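Local coordinates for glyoxylate reductase (Paecilomyces sp. J18, PDB 3WNV), which probably catalyses the reduction of glyoxylate to glycolate with a nicotinamide cofactor, as a member of the D-isomer specific 2-hydroxyacid dehydrogenase family, at residues E168-A173 / M178-H183; R185-L188 / L192-G195. All coordinates share one frame; numbering follows the deposited sequence.

Interaction 1. Residues E168-A173 / M178-H183; sequences EVARRA and MNIIYH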
loop_
_atom_site.group_PDB
_atom_site.type_symbol
_atom_site.label_atom_id
_atom_site.label_comp_id
_atom_site.label_asym_id
_atom_site.label_seq_id
_atom_site.Cartn_x
_atom_site.Cartn_y
_atom_site.Cartn_z
ATOM N N GLU A 168 6.996 -10.875 -5.929
ATOM C CA GLU A 168 8.260 -10.667 -5.220
ATOM C C GLU A 168 8.211 -11.328 -3.838
ATOM O O GLU A 168 9.234 -11.864 -3.370
ATOM C CB GLU A 168 8.571 -9.181 -5.074
ATOM C CG GLU A 168 8.877 -8.500 -6.369
ATOM C CD GLU A 168 10.161 -8.983 -7.051
ATOM O OE1 GLU A 168 11.025 -9.639 -6.419
ATOM O OE2 GLU A 168 10.320 -8.677 -8.248
ATOM N N VAL A 169 7.062 -11.289 -3.174
ATOM C CA VAL A 169 6.936 -12.079 -1.921
ATOM C C VAL A 169 7.128 -13.570 -2.194
ATOM O O VAL A 169 7.885 -14.257 -1.479
ATOM C CB VAL A 169 5.627 -11.826 -1.192
ATOM C CG1 VAL A 169 5.501 -12.748 0.034
ATOM C CG2 VAL A 169 5.538 -10.391 -0.741
ATOM N N ALA A 170 6.491 -14.066 -3.257
ATOM C CA ALA A 170 6.583 -15.490 -3.609
ATOM C C ALA A 170 8.015 -15.911 -3.919
ATOM O O ALA A 170 8.441 -16.995 -3.517
ATOM C CB ALA A 170 5.668 -15.818 -4.784
ATOM N N ARG A 171 8.745 -15.068 -4.655
ATOM C CA ARG A 171 10.128 -15.336 -5.007
ATOM C C ARG A 171 10.962 -15.489 -3.731
ATOM O O ARG A 171 11.755 -16.426 -3.587
ATOM C CB ARG A 171 10.681 -14.192 -5.868
ATOM C CG ARG A 171 12.136 -14.391 -6.360
ATOM C CD ARG A 171 12.638 -13.176 -7.191
ATOM N NE ARG A 171 11.543 -12.408 -7.809
ATOM C CZ ARG A 171 10.741 -12.843 -8.792
ATOM N NH1 ARG A 171 10.878 -14.067 -9.290
ATOM N NH2 ARG A 171 9.781 -12.053 -9.267
ATOM N N ARG A 172 10.764 -14.595 -2.778
ATOM C CA ARG A 172 11.503 -14.714 -1.517
ATOM C C ARG A 172 11.076 -15.948 -0.754
ATOM O O ARG A 172 11.928 -16.734 -0.306
ATOM C CB ARG A 172 11.277 -13.469 -0.672
ATOM C CG ARG A 172 12.025 -12.224 -1.190
ATOM C CD ARG A 172 11.276 -10.943 -0.815
ATOM N NE ARG A 172 12.013 -9.749 -1.274
ATOM C CZ ARG A 172 12.116 -9.345 -2.547
ATOM N NH1 ARG A 172 11.529 -10.011 -3.563
ATOM N NH2 ARG A 172 12.837 -8.261 -2.804
ATOM N N ALA A 173 9.761 -16.112 -0.591
ATOM C CA ALA A 173 9.230 -17.225 0.199
ATOM C C ALA A 173 9.646 -18.593 -0.332
ATOM O O ALA A 173 9.857 -19.511 0.451
ATOM C CB ALA A 173 7.718 -17.143 0.279
ATOM N N MET A 178 9.106 -22.508 1.020
ATOM C CA MET A 178 7.630 -22.515 1.012
ATOM C C MET A 178 7.029 -22.916 -0.347
ATOM O O MET A 178 7.645 -22.716 -1.381
ATOM C CB MET A 178 7.076 -21.160 1.439
ATOM C CG MET A 178 7.612 -20.742 2.781
ATOM S SD MET A 178 6.790 -19.284 3.385
ATOM C CE MET A 178 5.306 -19.965 4.131
ATOM N N ASN A 179 5.835 -23.514 -0.297
ATOM C CA ASN A 179 5.022 -23.784 -1.478
ATOM C C ASN A 179 4.067 -22.611 -1.614
ATOM O O ASN A 179 3.601 -22.047 -0.612
ATOM C CB ASN A 179 4.202 -25.048 -1.278
ATOM C CG ASN A 179 5.058 -26.245 -1.051
ATOM O OD1 ASN A 179 4.849 -26.995 -0.099
ATOM N ND2 ASN A 179 6.048 -26.432 -1.913
ATOM N N ILE A 180 3.763 -22.229 -2.837
ATOM C CA ILE A 180 3.010 -20.976 -3.032
ATOM C C ILE A 180 1.660 -21.255 -3.672
ATOM O O ILE A 180 1.584 -21.928 -4.706
ATOM C CB ILE A 180 3.755 -19.977 -3.927
ATOM C CG1 ILE A 180 5.232 -19.911 -3.549
ATOM C CG2 ILE A 180 3.071 -18.587 -3.890
ATOM C CD1 ILE A 180 5.484 -19.359 -2.104
ATOM N N ILE A 181 0.595 -20.767 -3.051
ATOM C CA ILE A 181 -0.731 -20.793 -3.683
ATOM C C ILE A 181 -1.309 -19.383 -3.711
ATOM O O ILE A 181 -0.912 -18.518 -2.929
ATOM C CB ILE A 181 -1.731 -21.751 -2.986
ATOM C CG1 ILE A 181 -1.945 -21.338 -1.515
ATOM C CG2 ILE A 181 -1.220 -23.183 -3.072
ATOM C CD1 ILE A 181 -3.051 -22.207 -0.806
ATOM N N TYR A 182 -2.270 -19.147 -4.595
ATOM C CA TYR A 182 -2.852 -17.814 -4.677
ATOM C C TYR A 182 -4.259 -17.826 -5.225
ATOM O O TYR A 182 -4.682 -18.754 -5.926
ATOM C CB TYR A 182 -1.987 -16.891 -5.547
ATOM C CG TYR A 182 -2.266 -17.054 -7.038
ATOM C CD1 TYR A 182 -1.726 -18.125 -7.761
ATOM C CD2 TYR A 182 -3.056 -16.133 -7.725
ATOM C CE1 TYR A 182 -1.992 -18.290 -9.146
ATOM C CE2 TYR A 182 -3.302 -16.285 -9.103
ATOM C CZ TYR A 182 -2.763 -17.356 -9.795
ATOM O OH TYR A 182 -3.020 -17.476 -11.158
ATOM N N HIS A 183 -4.975 -16.747 -4.930
ATOM C CA HIS A 183 -6.283 -16.526 -5.528
ATOM C C HIS A 183 -6.414 -15.083 -5.992
ATOM O O HIS A 183 -6.204 -14.136 -5.223
ATOM C CB HIS A 183 -7.421 -16.839 -4.559
ATOM C CG HIS A 183 -8.775 -16.559 -5.147
ATOM N ND1 HIS A 183 -9.326 -17.350 -6.134
ATOM C CD2 HIS A 183 -9.641 -15.529 -4.963
ATOM C CE1 HIS A 183 -10.502 -16.851 -6.492
ATOM N NE2 HIS A 183 -10.710 -15.746 -5.809
#
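The flat group at the crossing itself is the carbonyl of Ala-173: Met-178 N donates to Ala-173 O at 3.1 Å, tilted 28° from the carbonyl plane, while CB and CG of Met-178 pack against the same oxygen. Two more flat groups lie back toward the start of helix 164-175, where Glu-168 sits at the edges of both guanidinium groups, in their planes. Arg-172 NH1 meets the anti lone pair of Glu-168 OE1 at 2.9 Å and also reaches Glu-168 O, from the face opposite the helical bond from Arg-172 N. Arg-171 NE comes to OE1 from above the carboxylate, so this oxygen is gripped by two arginines; Arg-172 NE has a second acid, Asp-117 on helix 112-127.

Apart from that backbone bond, the buried interface is apolar. Ile-180 reaches two alanines one turn apart with its two branches: CG2 touches Ala-170 CB and CD1 touches Ala-173 CB, each at 3.9 Å. With CG1 beside the backbone N (chi1 -44°), CD1 is directed at Ala-173. Met-178 SD touches Ala-173 CB at 3.9 Å, and the same side chain also packs on Leu-157 and on Met-123 of helix 112-127. The small alanine methyls are consistent with the close approach of helix and strand, Ala-170 and Ile-180 CA atoms lying 6.6 Å apart; this is the helix-to-second-strand half of the beta-alpha-beta unit 156-160, 164-175, 179-183 of the Rossmann fold.

Interaction 2. Residues R185-L188 / L192-G195; sequences RNKL and LEDG
Charge pairs Lys-187 with Glu-193: NZ makes a salt-bridged hydrogen bond to Glu-193 OE2 at 2.9 Å, arriving on the syn side and 21° out of the carboxylate plane. The lysine CG, set anti to the backbone N (chi1 -177°), lies 3.3 Å from Glu-193 OE2; a bend at the last torsion then turns NZ back to the same oxygen. OE2 also lies against the hydroxyl of Tyr-182, probably its strongest polar partner, although the modelled separation is too short to be trusted.

Apolar contact centres on Leu-188, which covers the last turn of helix 190-193. Its side chain crosses that of Leu-192 at about a right angle, CD2 to CD1 at 4.0 Å. Toward Glu-193, Leu-188 CB meets CG at 3.7 Å.

Two van der Waals contacts involve carbonyls: Leu-188 CD1 rests against Leu-192 O (3.7 Å), and Glu-193 CG sits 3.2 Å from Leu-188 O. An alanine in place of Glu-193 would probably leave the Lys-187 ammonium and the Tyr-182 hydroxyl without their shared acceptor and uncover part of Leu-188.

Asp-194 then leaves the helix with positive phi. The whole is a surface loop and short helix following the second strand of the Rossmann unit, a region that in related dehydrogenases commonly bears on cofactor specificity.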
loop_
_atom_site.group_PDB
_atom_site.type_symbol
_atom_site.label_atom_id
_atom_site.label_comp_id
_atom_site.label_asym_id
_atom_site.label_seq_id
_atom_site.Cartn_x
_atom_site.Cartn_y
_atom_site.Cartn_z
ATOM N N ARG A 185 -9.321 -12.920 -8.682
ATOM C CA ARG A 185 -10.604 -13.161 -9.333
ATOM C C ARG A 185 -10.416 -13.956 -10.642
ATOM O O ARG A 185 -11.200 -14.863 -10.950
ATOM C CB ARG A 185 -11.297 -11.837 -9.622
ATOM C CG ARG A 185 -12.184 -11.917 -10.845
ATOM C CD ARG A 185 -13.049 -10.690 -11.034
ATOM N NE ARG A 185 -12.366 -9.429 -10.771
ATOM C CZ ARG A 185 -12.652 -8.614 -9.754
ATOM N NH1 ARG A 185 -13.618 -8.912 -8.888
ATOM N NH2 ARG A 185 -11.967 -7.493 -9.608
ATOM N N ASN A 186 -9.340 -13.663 -11.377
ATOM C CA ASN A 186 -9.003 -14.457 -12.567
ATOM C C ASN A 186 -7.607 -15.057 -12.483
ATOM O O ASN A 186 -6.666 -14.404 -12.053
ATOM C CB ASN A 186 -9.121 -13.616 -13.845
ATOM C CG ASN A 186 -10.563 -13.255 -14.177
ATOM O OD1 ASN A 186 -10.904 -12.078 -14.292
ATOM N ND2 ASN A 186 -11.415 -14.261 -14.304
ATOM N N LYS A 187 -7.480 -16.303 -12.910
ATOM C CA LYS A 187 -6.173 -16.946 -12.946
ATOM C C LYS A 187 -5.233 -16.096 -13.835
ATOM O O LYS A 187 -5.650 -15.574 -14.878
ATOM C CB LYS A 187 -6.336 -18.381 -13.459
ATOM C CG LYS A 187 -5.090 -19.255 -13.500
ATOM C CD LYS A 187 -5.512 -20.664 -13.897
ATOM C CE LYS A 187 -4.370 -21.488 -14.427
ATOM N NZ LYS A 187 -3.344 -21.754 -13.398
ATOM N N LEU A 188 -3.997 -15.915 -13.382
ATOM C CA LEU A 188 -2.996 -15.170 -14.137
ATOM C C LEU A 188 -2.421 -16.083 -15.216
ATOM O O LEU A 188 -2.367 -17.302 -15.031
ATOM C CB LEU A 188 -1.889 -14.706 -13.189
ATOM C CG LEU A 188 -2.212 -13.454 -12.359
ATOM C CD1 LEU A 188 -1.206 -13.237 -11.294
ATOM C CD2 LEU A 188 -2.308 -12.208 -13.242
ATOM N N LEU A 192 2.991 -14.727 -15.325
ATOM C CA LEU A 192 2.646 -13.821 -14.226
ATOM C C LEU A 192 2.355 -14.598 -12.946
ATOM O O LEU A 192 2.407 -14.025 -11.855
ATOM C CB LEU A 192 1.455 -12.929 -14.582
ATOM C CG LEU A 192 1.686 -11.920 -15.693
ATOM C CD1 LEU A 192 0.435 -11.052 -15.938
ATOM C CD2 LEU A 192 2.889 -11.094 -15.337
ATOM N N GLU A 193 2.039 -15.892 -13.084
ATOM C CA GLU A 193 1.889 -16.788 -11.933
ATOM C C GLU A 193 3.264 -17.078 -11.401
ATOM O O GLU A 193 3.451 -17.295 -10.191
ATOM C CB GLU A 193 1.225 -18.103 -12.322
ATOM C CG GLU A 193 -0.209 -17.975 -12.720
ATOM C CD GLU A 193 -0.906 -19.329 -12.755
ATOM O OE1 GLU A 193 -0.294 -20.313 -13.239
ATOM O OE2 GLU A 193 -2.062 -19.409 -12.282
ATOM N N ASP A 194 4.222 -17.095 -12.321
ATOM C CA ASP A 194 5.638 -17.225 -11.983
ATOM C C ASP A 194 5.877 -18.436 -11.070
ATOM O O ASP A 194 6.693 -18.371 -10.162
ATOM C CB ASP A 194 6.153 -15.912 -11.334
ATOM C CG ASP A 194 7.678 -15.816 -11.313
ATOM O OD1 ASP A 194 8.239 -15.276 -10.338
ATOM O OD2 ASP A 194 8.317 -16.269 -12.283
ATOM N N GLY A 195 5.151 -19.530 -11.299
ATOM C CA GLY A 195 5.323 -20.726 -10.481
ATOM C C GLY A 195 4.223 -21.078 -9.474
ATOM O O GLY A 195 4.040 -22.247 -9.131
#

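How the interactions relate
The two contacts follow one another along the chain, and strand 179-183 leads from interaction 1 to interaction 2; their centres lie about 11 Å apart. Tyr-182 is the main joint. Leu-188 N lies 2.9 Å from its OH, a probable hydrogen bond; the 2.4 Å from OH to Glu-193 OE2 is too short to be taken literally, though a hydrogen bond is probable. A second tie runs from the helix of interaction 1: Arg-171 NH1 forms a salt bridge with Asp-194 OD1. So both the strand end and the helix of interaction 1 are tied to the surface segments of interaction 2. Ala-170 and Leu-188 are neighbours of what looks like the GxGxxG glycine motif of a Rossmann fold, so both probably lie beside the dinucleotide site.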